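Local coordinates for acyl-CoA dehydrogenase family protein (Porphyromonas gingivalis, PDB 2OKU) that probably oxidises acyl-CoA thioesters with FAD as cofactor, this chain being the helical C-terminal domain of the longer enzyme, at residues I15-Q23 and K35-E46. Residues are numbered along the deposited sequence; the frame is centred on the assembly and turned at random.
Sequences IARIREEYQ and KEALARMTDRAE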
# COMPACT_ATOMS: atom_id res chain seq x y z
N ILE A 15 -2.72 7.55 14.09
CA ILE A 15 -1.42 7.64 14.78
C ILE A 15 -1.49 6.83 16.09
O ILE A 15 -0.56 6.07 16.41
CB ILE A 15 -1.04 9.13 15.05
CG1 ILE A 15 -0.97 9.98 13.75
CG2 ILE A 15 0.28 9.25 15.90
CD1 ILE A 15 -0.19 9.39 12.65
N ALA A 16 -2.60 6.97 16.82
CA ALA A 16 -2.82 6.24 18.07
C ALA A 16 -2.93 4.73 17.80
O ALA A 16 -2.29 3.93 18.51
CB ALA A 16 -4.06 6.76 18.82
N ARG A 17 -3.67 4.34 16.77
CA ARG A 17 -3.79 2.92 16.44
C ARG A 17 -2.43 2.30 16.03
O ARG A 17 -2.07 1.17 16.46
CB ARG A 17 -4.84 2.66 15.35
CG ARG A 17 -5.05 1.15 15.17
CD ARG A 17 -6.26 0.79 14.37
NE ARG A 17 -6.47 -0.65 14.48
CZ ARG A 17 -7.38 -1.33 13.79
NH1 ARG A 17 -8.19 -0.72 12.94
NH2 ARG A 17 -7.47 -2.64 13.96
N ILE A 18 -1.68 3.05 15.23
CA ILE A 18 -0.35 2.65 14.85
C ILE A 18 0.50 2.39 16.10
O ILE A 18 1.13 1.34 16.22
CB ILE A 18 0.34 3.73 13.98
CG1 ILE A 18 -0.23 3.63 12.54
CG2 ILE A 18 1.89 3.54 14.05
CD1 ILE A 18 0.16 4.79 11.63
N ARG A 19 0.50 3.34 17.02
CA ARG A 19 1.38 3.23 18.18
C ARG A 19 0.92 2.19 19.20
O ARG A 19 1.73 1.47 19.77
CB ARG A 19 1.55 4.60 18.84
CG ARG A 19 2.37 5.52 18.00
CD ARG A 19 2.27 6.93 18.49
NE ARG A 19 3.12 7.79 17.70
CZ ARG A 19 3.09 9.12 17.72
NH1 ARG A 19 2.24 9.76 18.51
NH2 ARG A 19 3.94 9.79 16.96
N GLU A 20 -0.40 2.11 19.38
CA GLU A 20 -0.99 1.28 20.43
C GLU A 20 -1.23 -0.16 19.99
O GLU A 20 -1.19 -1.07 20.82
CB GLU A 20 -2.28 1.94 20.98
CG GLU A 20 -2.01 3.27 21.68
CD GLU A 20 -3.25 4.18 21.93
OE1 GLU A 20 -4.41 3.72 21.87
OE2 GLU A 20 -3.05 5.40 22.18
N GLU A 21 -1.44 -0.39 18.69
CA GLU A 21 -1.69 -1.73 18.16
C GLU A 21 -0.61 -2.18 17.17
O GLU A 21 0.09 -3.17 17.41
CB GLU A 21 -3.05 -1.83 17.47
CG GLU A 21 -3.35 -3.23 16.94
CD GLU A 21 -4.72 -3.38 16.27
OE1 GLU A 21 -5.59 -2.51 16.48
OE2 GLU A 21 -4.91 -4.39 15.55
N TYR A 22 -0.49 -1.49 16.04
CA TYR A 22 0.36 -2.04 14.96
C TYR A 22 1.84 -2.09 15.36
O TYR A 22 2.54 -3.06 15.04
CB TYR A 22 0.21 -1.25 13.68
CG TYR A 22 -1.17 -1.19 13.09
CD1 TYR A 22 -2.09 -2.21 13.27
CD2 TYR A 22 -1.56 -0.09 12.32
CE1 TYR A 22 -3.37 -2.14 12.72
CE2 TYR A 22 -2.82 -0.02 11.75
CZ TYR A 22 -3.72 -1.05 11.94
OH TYR A 22 -4.98 -0.96 11.37
N GLN A 23 2.32 -1.05 16.03
CA GLN A 23 3.72 -1.03 16.46
C GLN A 23 4.00 -2.02 17.61
O GLN A 23 5.16 -2.22 17.96
CB GLN A 23 4.15 0.37 16.87
CG GLN A 23 4.46 1.31 15.66
CD GLN A 23 5.82 0.96 15.05
OE1 GLN A 23 6.79 0.77 15.79
NE2 GLN A 23 5.90 0.89 13.72
N LYS A 35 9.53 -2.05 10.51
CA LYS A 35 8.75 -1.57 11.64
C LYS A 35 9.27 -0.21 12.17
O LYS A 35 8.49 0.72 12.44
CB LYS A 35 8.71 -2.63 12.74
CG LYS A 35 7.94 -2.25 13.95
CD LYS A 35 7.77 -3.47 14.86
CE LYS A 35 7.11 -3.11 16.10
NZ LYS A 35 7.16 -4.22 17.10
N GLU A 36 10.59 -0.09 12.29
CA GLU A 36 11.22 1.14 12.75
C GLU A 36 11.06 2.28 11.73
O GLU A 36 10.81 3.43 12.11
CB GLU A 36 12.70 0.90 13.09
CG GLU A 36 12.83 -0.02 14.31
CD GLU A 36 14.26 -0.51 14.60
OE1 GLU A 36 15.19 -0.16 13.84
OE2 GLU A 36 14.42 -1.25 15.60
N ALA A 37 11.18 1.97 10.44
CA ALA A 37 10.96 2.99 9.39
C ALA A 37 9.51 3.51 9.41
O ALA A 37 9.27 4.70 9.25
CB ALA A 37 11.28 2.41 8.01
N LEU A 38 8.55 2.60 9.62
CA LEU A 38 7.15 2.98 9.71
C LEU A 38 6.87 3.86 10.92
O LEU A 38 6.04 4.74 10.85
CB LEU A 38 6.25 1.75 9.75
CG LEU A 38 6.18 1.03 8.41
CD1 LEU A 38 5.59 -0.36 8.62
CD2 LEU A 38 5.38 1.82 7.40
N ALA A 39 7.56 3.59 12.04
CA ALA A 39 7.45 4.45 13.23
C ALA A 39 7.90 5.88 12.90
O ALA A 39 7.22 6.84 13.26
CB ALA A 39 8.25 3.85 14.40
N ARG A 40 9.03 6.00 12.19
CA ARG A 40 9.52 7.31 11.76
C ARG A 40 8.52 8.01 10.82
O ARG A 40 8.29 9.22 10.96
CB ARG A 40 10.91 7.22 11.10
CG ARG A 40 12.03 6.94 12.12
CD ARG A 40 13.44 6.83 11.49
NE ARG A 40 13.78 7.96 10.62
CZ ARG A 40 14.36 9.12 11.00
NH1 ARG A 40 14.67 9.38 12.27
NH2 ARG A 40 14.61 10.04 10.07
N MSE A 41 7.93 7.27 9.88
CA MSE A 41 6.88 7.84 8.99
C MSE A 41 5.66 8.33 9.78
O MSE A 41 5.03 9.34 9.43
CB MSE A 41 6.43 6.83 7.93
CG MSE A 41 7.50 6.49 6.94
SE MSE A 41 6.94 5.06 5.75
CE MSE A 41 5.60 6.08 4.75
N THR A 42 5.31 7.61 10.84
CA THR A 42 4.19 7.98 11.72
C THR A 42 4.51 9.30 12.45
O THR A 42 3.72 10.24 12.44
CB THR A 42 3.85 6.85 12.70
OG1 THR A 42 3.66 5.63 11.98
CG2 THR A 42 2.60 7.17 13.52
N ASP A 43 5.69 9.38 13.07
CA ASP A 43 6.12 10.61 13.72
C ASP A 43 6.15 11.78 12.72
O ASP A 43 5.79 12.88 13.07
CB ASP A 43 7.51 10.48 14.35
CG ASP A 43 7.59 9.42 15.46
OD1 ASP A 43 6.55 8.98 15.99
OD2 ASP A 43 8.73 9.04 15.79
N ARG A 44 6.62 11.53 11.49
CA ARG A 44 6.68 12.56 10.43
C ARG A 44 5.29 13.09 10.08
O ARG A 44 5.09 14.31 9.95
CB ARG A 44 7.35 12.01 9.17
CG ARG A 44 7.96 13.03 8.25
CD ARG A 44 9.47 12.86 8.32
NE ARG A 44 10.25 13.92 7.69
CZ ARG A 44 10.56 13.98 6.41
NH1 ARG A 44 10.11 13.07 5.54
NH2 ARG A 44 11.32 15.00 5.98
N ALA A 45 4.33 12.18 9.94
CA ALA A 45 2.93 12.59 9.70
C ALA A 45 2.38 13.47 10.84
O ALA A 45 1.82 14.51 10.60
CB ALA A 45 2.04 11.35 9.48
N GLU A 46 2.55 13.02 12.09
CA GLU A 46 2.10 13.76 13.26
C GLU A 46 2.75 15.14 13.29
O GLU A 46 2.09 16.13 13.57
CB GLU A 46 2.45 12.99 14.54
CG GLU A 46 2.04 13.69 15.85
CD GLU A 46 2.40 12.87 17.06
OE1 GLU A 46 3.61 12.60 17.25
OE2 GLU A 46 1.47 12.47 17.79
O HOH W 1 5.18 6.42 16.02
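Arg19 reaches from helix 13-22 to Asp43 and Glu46 on helix 32-53, tying together two antiparallel neighbours in the helical bundle that forms this C-terminal domain. The segment axes run at 153° and come within 10.6 Å, far enough apart for side chains to fill the interface. An extended chain from CG to NE carries the guanidinium across, a span that suits arginine. It grips Glu46 end-on: Arg19 NH2 lies 2.8 Å from Glu46 OE1 and Arg19 NH1 2.9 Å from Glu46 OE2. Both Glu46 oxygens are met from above the carboxylate plane. Asp43 OD1 takes a second bond from Arg19 NH2, on its anti side, and a water accepting from Arg19 NE donates to the same oxygen. With all three nitrogens engaged, the rotation of the group is restrained, and Ile15 CG2 sits over the centre of one guanidinium face.

Next to this network the contact is largely apolar. The first torsion of Thr42 (chi1 -52°) turns CG2 away from its own backbone N and toward the isoleucines. Ile15 and Thr42 slide past each other in opposite directions, with Ile15 CD1 3.7 Å from Thr42 CG2, while Ile18 meets Thr42 tip to tip. Threonine suits this buried place because its hydroxyl is satisfied within its own helix, Thr42 OG1 donating to Leu38 O at 2.8 Å. His79 of helix 58-87 touches both Ile18 and Thr42, joining a third helix to the packing.

At the other end, Gln23 bends at chi2 and lays its amide against Ala39, whose short side chain lets it approach the helix. Gln23 NE2 donates to Lys35 O at 2.9 Å in a nearly straight bond (165°). Gln23 NE2 is also hydrogen-bonded to His79 NE2, and Lys35 NZ to Thr25 O. Ala39 N reaches Lys35 O from the opposite face of the carbonyl plane to Gln23 NE2.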